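Local coordinates for protein glycoside Hydrolase (Bacteroides uniformis, PDB 5T9X) that probably hydrolyses agarose-type galactans as a family GH16 glycoside hydrolase within an agarose-degrading pathway of a human gut bacterium, at residues S71-F76 / I334-P339; E165-I170 / L330-R335; K91-Y96 / T153-V158; Q188-I193 / V254-K259. One frame throughout, in Å; residues are numbered along the deposited sequence.

In the fold
The four contacts illustrate how a jelly-roll β-sandwich divides its chemistry between backbone ladders and an apolar interior. Contacts 1 and 2 share strand 329-341, Ile334 and Arg335, and both supply oxygens to the sodium ion; contact 2 zips that strand to 162-169, while contact 1 fastens a loop to it. Contact 3 belongs to the other sheet and is the least buried, polar and rich in hydrogen bonds; it touches contact 1 where Lys91 and Trp92 bond to the 71-76 loop. Contact 4 lies between the two sheets and is wholly buried and apolar. It adjoins contact 2 through neighbouring strands 162-169 and 252-260, and through Ile193 against Ala168.

Contact 1 (S71-F76 / I334-P339); sequences SQSDDF and IRIYKP. With NA (sodium ion), chain D.
Ile334 meets Asp74 in a single antiparallel bridge, a hydrogen-bonded pair through which an irregular loop carries on the pairing begun by strand 65-69 along strand 329-341 of the jelly-roll sandwich. The case shows how a loop can be fixed by very few residues. Asp74 N gives to Ile334 O at 2.8 Å, and Ile334 N returns a bond to Asp74 O at 3.0 Å. With CG1 of Ile334 anti to the backbone N (chi1 -174°), the CG2 methyl sits between N and the carbonyl carbon, and from there it meets Phe76 CE2 obliquely, 3.9 Å away. Trp92 and Ile299 pack on the same isoleucine, so the bridge is backed by apolar surface. Ser73 contributes a polar clasp instead. Its OG accepts from Ile336 N at 3.0 Å along a bent line (134° at the hydrogen) and also bonds to Gln70 O, so this buried hydroxyl ties the strand to the residue where strand 65-69 gives out. Ile336 answers with its tip: CD1 rests 3.6 Å from Gln72 CG, on the aliphatic part of a side chain whose amide oxygen bonds to Thr156. Beyond the bridge an Asx turn redirects the chain, Asp74 OD1 taking Phe76 N from above the carboxylate plane while OD2 is held by Tyr78 and Trp92. The turn brings the next carbonyl to the metal site completed by Glu51, Asn77, Gly118 and Asp332: Asp75 O binds the sodium ion at 2.4 Å.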
# COMPACT_ATOMS: atom_id res chain seq x y z
N SER A 71 -16.89 -5.06 -8.13
CA SER A 71 -16.22 -5.41 -9.39
C SER A 71 -14.83 -4.83 -9.56
O SER A 71 -14.09 -5.29 -10.45
CB SER A 71 -17.08 -5.11 -10.62
OG SER A 71 -17.44 -3.76 -10.67
N GLN A 72 -14.45 -3.88 -8.72
CA GLN A 72 -13.04 -3.40 -8.70
C GLN A 72 -12.04 -4.48 -8.24
O GLN A 72 -10.87 -4.37 -8.59
CB GLN A 72 -12.90 -2.16 -7.81
CG GLN A 72 -11.49 -1.62 -7.67
CD GLN A 72 -10.98 -1.08 -8.97
OE1 GLN A 72 -11.54 -0.13 -9.49
NE2 GLN A 72 -9.92 -1.68 -9.51
N SER A 73 -12.49 -5.48 -7.46
CA SER A 73 -11.67 -6.61 -7.06
C SER A 73 -11.00 -7.27 -8.27
O SER A 73 -11.60 -7.32 -9.34
CB SER A 73 -12.54 -7.65 -6.37
OG SER A 73 -13.32 -7.08 -5.37
N ASP A 74 -9.78 -7.77 -8.11
CA ASP A 74 -9.05 -8.37 -9.22
C ASP A 74 -8.19 -9.51 -8.73
O ASP A 74 -7.39 -9.32 -7.82
CB ASP A 74 -8.17 -7.33 -9.96
CG ASP A 74 -7.86 -7.72 -11.43
OD1 ASP A 74 -7.92 -8.93 -11.79
OD2 ASP A 74 -7.55 -6.82 -12.26
N ASP A 75 -8.36 -10.69 -9.34
CA ASP A 75 -7.48 -11.83 -9.08
C ASP A 75 -6.21 -11.86 -9.96
O ASP A 75 -5.33 -12.74 -9.79
CB ASP A 75 -8.26 -13.15 -9.16
CG ASP A 75 -8.77 -13.49 -10.57
OD1 ASP A 75 -8.27 -12.96 -11.59
OD2 ASP A 75 -9.66 -14.35 -10.65
N PHE A 76 -6.12 -10.93 -10.90
CA PHE A 76 -4.94 -10.76 -11.75
C PHE A 76 -4.52 -12.01 -12.54
O PHE A 76 -3.34 -12.16 -12.82
CB PHE A 76 -3.77 -10.25 -10.91
CG PHE A 76 -4.00 -8.89 -10.31
CD1 PHE A 76 -4.12 -7.76 -11.13
CD2 PHE A 76 -4.00 -8.72 -8.94
CE1 PHE A 76 -4.29 -6.50 -10.58
CE2 PHE A 76 -4.17 -7.46 -8.39
CZ PHE A 76 -4.33 -6.36 -9.21
N ILE A 334 -6.47 -8.77 -5.03
CA ILE A 334 -7.03 -7.75 -4.18
C ILE A 334 -8.55 -7.80 -4.29
O ILE A 334 -9.09 -7.76 -5.39
CB ILE A 334 -6.45 -6.35 -4.50
CG1 ILE A 334 -6.94 -5.33 -3.50
CG2 ILE A 334 -6.80 -5.89 -5.92
CD1 ILE A 334 -6.19 -4.02 -3.62
N ARG A 335 -9.21 -7.93 -3.14
CA ARG A 335 -10.66 -8.11 -3.09
C ARG A 335 -11.30 -7.08 -2.19
O ARG A 335 -10.70 -6.65 -1.23
CB ARG A 335 -10.99 -9.53 -2.63
CG ARG A 335 -10.68 -9.85 -1.19
CD ARG A 335 -11.00 -11.30 -0.93
NE ARG A 335 -10.66 -11.70 0.43
CZ ARG A 335 -11.15 -12.76 1.07
NH1 ARG A 335 -12.08 -13.53 0.52
NH2 ARG A 335 -10.72 -13.06 2.31
N ILE A 336 -12.55 -6.72 -2.52
CA ILE A 336 -13.27 -5.59 -1.94
C ILE A 336 -14.71 -6.01 -1.73
O ILE A 336 -15.35 -6.48 -2.68
CB ILE A 336 -13.26 -4.41 -2.92
CG1 ILE A 336 -11.83 -4.09 -3.36
CG2 ILE A 336 -13.87 -3.16 -2.31
CD1 ILE A 336 -11.75 -2.93 -4.31
N TYR A 337 -15.23 -5.84 -0.51
CA TYR A 337 -16.60 -6.20 -0.17
C TYR A 337 -17.25 -5.03 0.54
O TYR A 337 -16.60 -4.31 1.33
CB TYR A 337 -16.69 -7.41 0.79
CG TYR A 337 -16.09 -8.71 0.27
CD1 TYR A 337 -16.89 -9.70 -0.33
CD2 TYR A 337 -14.72 -8.97 0.40
CE1 TYR A 337 -16.34 -10.90 -0.79
CE2 TYR A 337 -14.18 -10.14 -0.06
CZ TYR A 337 -14.99 -11.10 -0.65
OH TYR A 337 -14.42 -12.24 -1.10
N LYS A 338 -18.55 -4.85 0.28
CA LYS A 338 -19.38 -3.92 1.02
C LYS A 338 -20.54 -4.69 1.61
O LYS A 338 -21.02 -5.65 1.01
CB LYS A 338 -19.93 -2.84 0.11
CG LYS A 338 -18.88 -2.02 -0.62
CD LYS A 338 -19.59 -0.91 -1.39
CE LYS A 338 -19.27 0.49 -0.89
NZ LYS A 338 -19.52 0.86 0.52
N PRO A 339 -21.00 -4.26 2.78
CA PRO A 339 -22.21 -4.81 3.37
C PRO A 339 -23.50 -4.40 2.64
O PRO A 339 -23.65 -3.26 2.26
CB PRO A 339 -22.19 -4.26 4.80
CG PRO A 339 -21.31 -3.09 4.79
CD PRO A 339 -20.50 -3.10 3.53
NA NA D . -3.87 -14.24 -8.73

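Contact 2 (E165-I170 / L330-R335); sequences EAYAKI and LVDWIR. With NA (sodium ion), chain D.
Over one face of the Trp333 indole, near its centre, lies Tyr167 CB, a CH-pi contact 3.4 Å from the centroid of the six-membered ring; at the edge of the indole, near its plane, Glu165 OE1 approaches CH2. The phenol itself is slid off the indole, with planes at 21°, and has Asp332 OD2 at its own edge, 3.4 Å from Tyr167 CD2. A classic β bulge in the antiparallel ladder of strands 162-169 and 329-341 brings two residues to one: Asp332 and Trp333 both oppose Tyr167. Tyr167 N bonds to Trp333 O, whereas Tyr167 O takes Asp332 N at 2.9 Å. Trp52 meets the indole edge-to-face. Were Trp333 cut back to an alanine, a gap would probably open beneath Tyr167 CB and the phenol would be freer to turn.

Beside the indole, one carboxylate oxygen holds a whole guanidinium edge. Glu165 OE1 accepts from Arg335 NH2 at 2.7 Å and from NE at 2.9 Å, both nitrogens coming from one face of the carboxylate plane, while OE2 bonds to Tyr163. This buried salt bridge would be expected to balance both charges. On the opposite face of the sheet each pair sets an alanine beside a branched apolar residue, Ala166 with Ile334 and Ala168 with Val331. The bulge also directs Asp332 to the metal: its O and OD1 both bind the sodium ion, OD1 at 2.2 Å.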
# COMPACT_ATOMS: atom_id res chain seq x y z
N GLU A 165 -8.83 -6.06 0.96
CA GLU A 165 -7.82 -7.03 1.41
C GLU A 165 -6.91 -7.34 0.25
O GLU A 165 -7.41 -7.66 -0.81
CB GLU A 165 -8.47 -8.32 1.94
CG GLU A 165 -7.59 -9.22 2.81
CD GLU A 165 -8.30 -10.49 3.32
OE1 GLU A 165 -8.60 -11.35 2.47
OE2 GLU A 165 -8.54 -10.67 4.55
N ALA A 166 -5.60 -7.24 0.43
CA ALA A 166 -4.65 -7.74 -0.56
C ALA A 166 -3.96 -8.99 -0.06
O ALA A 166 -3.83 -9.19 1.13
CB ALA A 166 -3.64 -6.68 -0.93
N TYR A 167 -3.58 -9.84 -1.01
CA TYR A 167 -2.76 -11.02 -0.78
C TYR A 167 -1.47 -10.74 -1.55
O TYR A 167 -1.47 -10.66 -2.80
CB TYR A 167 -3.46 -12.27 -1.33
CG TYR A 167 -2.89 -13.60 -0.90
CD1 TYR A 167 -2.63 -13.85 0.44
CD2 TYR A 167 -2.70 -14.65 -1.81
CE1 TYR A 167 -2.17 -15.08 0.87
CE2 TYR A 167 -2.22 -15.89 -1.39
CZ TYR A 167 -1.96 -16.10 -0.04
OH TYR A 167 -1.48 -17.29 0.46
N ALA A 168 -0.39 -10.54 -0.80
CA ALA A 168 0.79 -9.91 -1.34
C ALA A 168 2.06 -10.44 -0.73
O ALA A 168 2.10 -10.86 0.45
CB ALA A 168 0.71 -8.43 -1.09
N LYS A 169 3.11 -10.37 -1.52
CA LYS A 169 4.43 -10.76 -1.08
C LYS A 169 5.34 -9.54 -1.13
O LYS A 169 5.76 -9.10 -2.21
CB LYS A 169 4.96 -11.88 -1.97
CG LYS A 169 6.28 -12.46 -1.53
CD LYS A 169 6.57 -13.70 -2.37
CE LYS A 169 7.54 -14.66 -1.72
NZ LYS A 169 8.88 -14.04 -1.73
N ILE A 170 5.66 -9.03 0.05
CA ILE A 170 6.43 -7.82 0.18
C ILE A 170 7.82 -8.01 -0.43
O ILE A 170 8.46 -9.05 -0.24
CB ILE A 170 6.52 -7.44 1.66
CG1 ILE A 170 5.16 -6.91 2.13
CG2 ILE A 170 7.61 -6.41 1.91
CD1 ILE A 170 4.93 -7.08 3.61
N LEU A 330 4.81 -8.27 -5.50
CA LEU A 330 3.82 -9.18 -6.11
C LEU A 330 2.51 -9.11 -5.36
O LEU A 330 2.49 -9.24 -4.14
CB LEU A 330 4.27 -10.64 -6.04
CG LEU A 330 5.58 -10.99 -6.76
CD1 LEU A 330 6.03 -12.43 -6.54
CD2 LEU A 330 5.43 -10.68 -8.24
N VAL A 331 1.42 -8.91 -6.09
CA VAL A 331 0.10 -8.98 -5.51
C VAL A 331 -0.68 -9.97 -6.33
O VAL A 331 -0.92 -9.78 -7.53
CB VAL A 331 -0.60 -7.62 -5.51
CG1 VAL A 331 -2.06 -7.77 -5.07
CG2 VAL A 331 0.14 -6.67 -4.58
N ASP A 332 -1.09 -11.03 -5.64
CA ASP A 332 -1.75 -12.19 -6.24
C ASP A 332 -3.19 -11.83 -6.48
O ASP A 332 -3.77 -12.19 -7.49
CB ASP A 332 -1.64 -13.37 -5.27
CG ASP A 332 -2.19 -14.68 -5.81
OD1 ASP A 332 -2.66 -14.78 -6.99
OD2 ASP A 332 -2.18 -15.64 -5.00
N TRP A 333 -3.78 -11.16 -5.50
CA TRP A 333 -5.11 -10.61 -5.67
C TRP A 333 -5.41 -9.49 -4.69
O TRP A 333 -4.74 -9.33 -3.63
CB TRP A 333 -6.18 -11.71 -5.54
CG TRP A 333 -6.12 -12.66 -4.36
CD1 TRP A 333 -5.74 -13.93 -4.42
CD2 TRP A 333 -6.55 -12.43 -3.01
NE1 TRP A 333 -5.86 -14.53 -3.19
CE2 TRP A 333 -6.35 -13.63 -2.31
CE3 TRP A 333 -7.05 -11.32 -2.32
CZ2 TRP A 333 -6.65 -13.76 -0.96
CZ3 TRP A 333 -7.35 -11.45 -0.97
CH2 TRP A 333 -7.14 -12.67 -0.31
N ILE A 334 -6.47 -8.77 -5.03
CA ILE A 334 -7.03 -7.75 -4.18
C ILE A 334 -8.55 -7.80 -4.29
O ILE A 334 -9.09 -7.76 -5.39
CB ILE A 334 -6.45 -6.35 -4.50
CG1 ILE A 334 -6.94 -5.33 -3.50
CG2 ILE A 334 -6.80 -5.89 -5.92
CD1 ILE A 334 -6.19 -4.02 -3.62
N ARG A 335 -9.21 -7.93 -3.14
CA ARG A 335 -10.66 -8.11 -3.09
C ARG A 335 -11.30 -7.08 -2.19
O ARG A 335 -10.70 -6.65 -1.23
CB ARG A 335 -10.99 -9.53 -2.63
CG ARG A 335 -10.68 -9.85 -1.19
CD ARG A 335 -11.00 -11.30 -0.93
NE ARG A 335 -10.66 -11.70 0.43
CZ ARG A 335 -11.15 -12.76 1.07
NH1 ARG A 335 -12.08 -13.53 0.52
NH2 ARG A 335 -10.72 -13.06 2.31
NA NA D . -3.87 -14.24 -8.73

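Contact 3 (K91-Y96 / T153-V158); sequences KWTDYY and TSKTRV
Thr93 and Thr153 form the hydrogen-bonded pair of a short antiparallel ladder that attaches strand 92-93 to the end of strand 140-154 in the mixed sheet of the sandwich. Backbone bonds come first: Thr93 N gives to Thr153 O at 2.8 Å, and Thr153 N returns to Thr93 O at 3.1 Å. Two residues further along, Lys155 N reaches Lys91 O from well above its carbonyl plane, and the same oxygen also takes Gln72 NE2.

One side-chain bond then carries the pairing past the end of the ladder. With OG1 of Thr153 beside its own backbone N (chi1 -56°), the hydroxyl faces the turning chain and gives its proton to Tyr95 O at 2.7 Å, in the carbonyl plane and on a lone pair. A valine in place of Thr153 would probably leave Tyr95 O without this donor and the loop after Thr93 less firmly held. Ser154 OG, by contrast, bonds within its own segment to Thr156 O, and also to Ile299 N.

Packing completes the contact on both faces. Trp92 leans CE3 against Ser154 CA at 3.5 Å, its NE1 being bonded to Asp74. Lys155, extended beyond CG, lies across strand 92-93 with its methylenes: CG passes Trp92 N at 3.7 Å, and CE comes within 3.9 Å of Thr93 CG2 before NZ bonds to Glu89 O.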
# COMPACT_ATOMS: atom_id res chain seq x y z
N LYS A 91 -9.79 -2.17 -15.16
CA LYS A 91 -9.91 -1.82 -13.74
C LYS A 91 -8.84 -0.91 -13.16
O LYS A 91 -8.99 -0.46 -12.03
CB LYS A 91 -9.97 -3.11 -12.91
CG LYS A 91 -11.21 -3.92 -13.20
CD LYS A 91 -11.10 -5.31 -12.62
CE LYS A 91 -12.33 -6.12 -12.98
NZ LYS A 91 -12.42 -7.23 -12.02
N TRP A 92 -7.77 -0.65 -13.91
CA TRP A 92 -6.56 -0.06 -13.36
C TRP A 92 -5.92 0.86 -14.36
O TRP A 92 -6.11 0.69 -15.55
CB TRP A 92 -5.56 -1.16 -13.00
CG TRP A 92 -6.07 -2.23 -12.08
CD1 TRP A 92 -6.42 -3.49 -12.43
CD2 TRP A 92 -6.29 -2.13 -10.67
NE1 TRP A 92 -6.84 -4.19 -11.33
CE2 TRP A 92 -6.76 -3.38 -10.23
CE3 TRP A 92 -6.11 -1.11 -9.73
CZ2 TRP A 92 -7.08 -3.64 -8.89
CZ3 TRP A 92 -6.43 -1.36 -8.39
CH2 TRP A 92 -6.91 -2.62 -7.98
N THR A 93 -5.19 1.87 -13.88
CA THR A 93 -4.23 2.59 -14.71
C THR A 93 -2.84 2.33 -14.14
O THR A 93 -2.70 2.06 -12.95
CB THR A 93 -4.48 4.11 -14.71
OG1 THR A 93 -4.24 4.64 -13.39
CG2 THR A 93 -5.89 4.43 -15.18
N ASP A 94 -1.81 2.42 -15.00
CA ASP A 94 -0.41 2.13 -14.60
C ASP A 94 0.39 3.39 -14.18
O ASP A 94 1.59 3.51 -14.47
CB ASP A 94 0.34 1.31 -15.70
CG ASP A 94 0.22 1.93 -17.10
OD1 ASP A 94 -0.38 3.02 -17.23
OD2 ASP A 94 0.69 1.29 -18.08
N TYR A 95 -0.28 4.31 -13.50
CA TYR A 95 0.37 5.48 -12.90
C TYR A 95 -0.37 5.87 -11.64
O TYR A 95 -1.34 5.24 -11.27
CB TYR A 95 0.43 6.65 -13.91
CG TYR A 95 1.66 7.52 -13.75
CD1 TYR A 95 2.91 7.05 -14.12
CD2 TYR A 95 1.57 8.80 -13.21
CE1 TYR A 95 4.04 7.85 -13.96
CE2 TYR A 95 2.70 9.60 -13.06
CZ TYR A 95 3.93 9.13 -13.44
OH TYR A 95 5.05 9.92 -13.28
N TYR A 96 0.13 6.89 -10.95
CA TYR A 96 -0.51 7.50 -9.76
C TYR A 96 -1.69 8.28 -10.26
O TYR A 96 -1.75 8.59 -11.44
CB TYR A 96 0.52 8.42 -9.10
CG TYR A 96 0.19 9.12 -7.81
CD1 TYR A 96 0.04 8.43 -6.62
CD2 TYR A 96 0.17 10.52 -7.76
CE1 TYR A 96 -0.20 9.10 -5.42
CE2 TYR A 96 -0.07 11.19 -6.56
CZ TYR A 96 -0.24 10.49 -5.40
OH TYR A 96 -0.46 11.18 -4.26
N THR A 153 -3.19 2.62 -9.97
CA THR A 153 -4.36 3.27 -9.39
C THR A 153 -5.62 2.63 -9.92
O THR A 153 -5.73 2.38 -11.13
CB THR A 153 -4.41 4.77 -9.78
OG1 THR A 153 -3.20 5.41 -9.39
CG2 THR A 153 -5.59 5.49 -9.07
N SER A 154 -6.60 2.46 -9.04
CA SER A 154 -7.89 1.91 -9.43
C SER A 154 -8.67 2.86 -10.35
O SER A 154 -8.46 4.07 -10.34
CB SER A 154 -8.73 1.64 -8.19
OG SER A 154 -9.07 2.85 -7.57
N LYS A 155 -9.58 2.29 -11.14
CA LYS A 155 -10.42 3.11 -12.02
C LYS A 155 -11.66 3.60 -11.31
O LYS A 155 -12.18 4.61 -11.70
CB LYS A 155 -10.78 2.40 -13.35
CG LYS A 155 -9.67 2.52 -14.38
CD LYS A 155 -10.09 2.22 -15.81
CE LYS A 155 -9.21 3.03 -16.77
NZ LYS A 155 -9.12 2.50 -18.16
N THR A 156 -12.11 2.89 -10.27
CA THR A 156 -13.23 3.33 -9.44
C THR A 156 -12.79 3.54 -7.99
O THR A 156 -11.70 3.15 -7.60
CB THR A 156 -14.42 2.32 -9.50
OG1 THR A 156 -14.07 1.10 -8.84
CG2 THR A 156 -14.86 2.05 -10.96
N ARG A 157 -13.66 4.14 -7.19
CA ARG A 157 -13.34 4.49 -5.81
C ARG A 157 -14.15 3.72 -4.84
O ARG A 157 -15.16 3.18 -5.19
CB ARG A 157 -13.55 5.96 -5.59
CG ARG A 157 -12.69 6.78 -6.53
CD ARG A 157 -12.52 8.19 -6.03
NE ARG A 157 -13.16 9.16 -6.91
CZ ARG A 157 -12.59 9.74 -7.98
NH1 ARG A 157 -11.33 9.45 -8.38
NH2 ARG A 157 -13.31 10.61 -8.65
N VAL A 158 -13.68 3.66 -3.61
CA VAL A 158 -14.38 3.00 -2.53
C VAL A 158 -14.64 4.02 -1.44
O VAL A 158 -13.98 5.06 -1.37
CB VAL A 158 -13.62 1.78 -1.98
CG1 VAL A 158 -13.39 0.79 -3.10
CG2 VAL A 158 -12.29 2.13 -1.34

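Contact 4 (Q188-I193 / V254-K259); sequences QEIDII and VGVYWK
Ile190 and Trp258 pack against each other between the two sheets of the sandwich, where the contact is apolar packing, mostly of side chains. From CB, which is directed at strand 252-260, Ile190 sends out two branches. The CG2 methyl meets Val256 CG1 at 4.1 Å. The other branch has CG1 anti to the carbonyl carbon (chi1 -63°) and runs on almost fully extended, so that CD1 lands over the face of the indole, 3.7 Å from the centroid of its five-membered ring and 18° off the normal: a CH-pi contact. Leu293 O fixes that ring by accepting from Trp258 NE1. Further along, Ile192 meets the same valine, its CG1 lying 3.6 Å from Val256 CG1, while CG2 lies beside the carbonyl of Val254. Ile193 then takes up Val254, with CG1 at 3.6 Å from its CB. Two successive isoleucines can both serve here because a classic β bulge sets Ile192 and Ile193 opposite Val179. Meanwhile Glu189 and Asp191 point to the other side of their strand. Such acids, alternating with inward apolar residues and followed by a bulge, are consistent with the E-x-D-x-x-E signature strand of GH16 enzymes, which lines the active-site cleft of the jelly roll.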
# COMPACT_ATOMS: atom_id res chain seq x y z
N GLN A 188 -7.06 12.77 2.66
CA GLN A 188 -7.35 11.60 3.47
C GLN A 188 -6.78 10.32 2.85
O GLN A 188 -6.92 10.08 1.64
CB GLN A 188 -8.85 11.43 3.66
CG GLN A 188 -9.51 12.62 4.32
CD GLN A 188 -10.99 12.41 4.56
OE1 GLN A 188 -11.54 11.33 4.34
NE2 GLN A 188 -11.64 13.44 4.99
N GLU A 189 -6.17 9.51 3.69
CA GLU A 189 -5.43 8.37 3.24
C GLU A 189 -5.59 7.26 4.27
O GLU A 189 -5.58 7.54 5.46
CB GLU A 189 -3.99 8.81 3.09
CG GLU A 189 -3.02 7.74 2.68
CD GLU A 189 -1.57 8.20 2.73
OE1 GLU A 189 -1.32 9.36 2.29
OE2 GLU A 189 -0.71 7.40 3.20
N ILE A 190 -5.78 6.03 3.80
CA ILE A 190 -5.79 4.81 4.64
C ILE A 190 -4.71 3.88 4.07
O ILE A 190 -4.72 3.57 2.85
CB ILE A 190 -7.17 4.11 4.63
CG1 ILE A 190 -8.20 5.03 5.24
CG2 ILE A 190 -7.13 2.84 5.44
CD1 ILE A 190 -9.64 4.58 5.13
N ASP A 191 -3.77 3.47 4.91
CA ASP A 191 -2.68 2.59 4.47
C ASP A 191 -2.96 1.19 4.91
O ASP A 191 -3.05 0.95 6.10
CB ASP A 191 -1.35 3.02 5.04
CG ASP A 191 -1.02 4.43 4.69
OD1 ASP A 191 -1.10 4.80 3.49
OD2 ASP A 191 -0.74 5.19 5.62
N ILE A 192 -3.05 0.28 3.95
CA ILE A 192 -3.29 -1.12 4.23
C ILE A 192 -1.96 -1.86 4.49
O ILE A 192 -1.77 -2.48 5.52
CB ILE A 192 -4.14 -1.74 3.11
CG1 ILE A 192 -5.46 -0.97 3.01
CG2 ILE A 192 -4.42 -3.20 3.42
CD1 ILE A 192 -6.34 -1.34 1.85
N ILE A 193 -1.06 -1.76 3.54
CA ILE A 193 0.27 -2.28 3.67
C ILE A 193 1.25 -1.16 3.37
O ILE A 193 1.21 -0.55 2.30
CB ILE A 193 0.55 -3.41 2.65
CG1 ILE A 193 -0.43 -4.58 2.85
CG2 ILE A 193 1.98 -3.92 2.84
CD1 ILE A 193 -0.25 -5.76 1.91
N VAL A 254 -3.41 -8.92 4.06
CA VAL A 254 -3.60 -7.76 4.91
C VAL A 254 -4.79 -6.97 4.38
O VAL A 254 -4.83 -6.62 3.20
CB VAL A 254 -2.39 -6.82 4.89
CG1 VAL A 254 -2.54 -5.76 5.99
CG2 VAL A 254 -1.11 -7.62 5.01
N GLY A 255 -5.75 -6.69 5.24
CA GLY A 255 -6.91 -5.88 4.88
C GLY A 255 -7.34 -4.89 5.95
O GLY A 255 -6.89 -4.96 7.11
N VAL A 256 -8.23 -3.98 5.55
CA VAL A 256 -8.83 -3.05 6.46
C VAL A 256 -10.34 -3.03 6.27
O VAL A 256 -10.84 -3.06 5.14
CB VAL A 256 -8.21 -1.61 6.36
CG1 VAL A 256 -8.49 -0.96 5.02
CG2 VAL A 256 -8.72 -0.73 7.47
N TYR A 257 -11.05 -3.02 7.39
CA TYR A 257 -12.44 -2.70 7.43
C TYR A 257 -12.55 -1.22 7.78
O TYR A 257 -12.33 -0.81 8.93
CB TYR A 257 -13.16 -3.58 8.44
CG TYR A 257 -14.68 -3.45 8.49
CD1 TYR A 257 -15.40 -2.88 7.45
CD2 TYR A 257 -15.38 -3.96 9.54
CE1 TYR A 257 -16.77 -2.78 7.50
CE2 TYR A 257 -16.77 -3.87 9.60
CZ TYR A 257 -17.45 -3.28 8.57
OH TYR A 257 -18.82 -3.15 8.58
N TRP A 258 -12.82 -0.43 6.75
CA TRP A 258 -13.17 0.96 6.88
C TRP A 258 -14.66 0.97 7.16
O TRP A 258 -15.48 0.96 6.24
CB TRP A 258 -12.83 1.68 5.56
CG TRP A 258 -13.12 3.12 5.54
CD1 TRP A 258 -13.46 3.93 6.59
CD2 TRP A 258 -13.05 3.96 4.40
NE1 TRP A 258 -13.64 5.20 6.16
CE2 TRP A 258 -13.38 5.26 4.82
CE3 TRP A 258 -12.73 3.75 3.06
CZ2 TRP A 258 -13.44 6.32 3.96
CZ3 TRP A 258 -12.78 4.79 2.20
CH2 TRP A 258 -13.13 6.06 2.64
N LYS A 259 -15.01 1.03 8.43
CA LYS A 259 -16.38 0.81 8.84
C LYS A 259 -17.22 2.10 8.80
O LYS A 259 -18.35 2.10 8.34
CB LYS A 259 -16.37 0.17 10.23
CG LYS A 259 -17.73 -0.13 10.77
CD LYS A 259 -17.64 -0.96 12.05
CE LYS A 259 -19.02 -0.99 12.69
NZ LYS A 259 -19.07 -1.93 13.82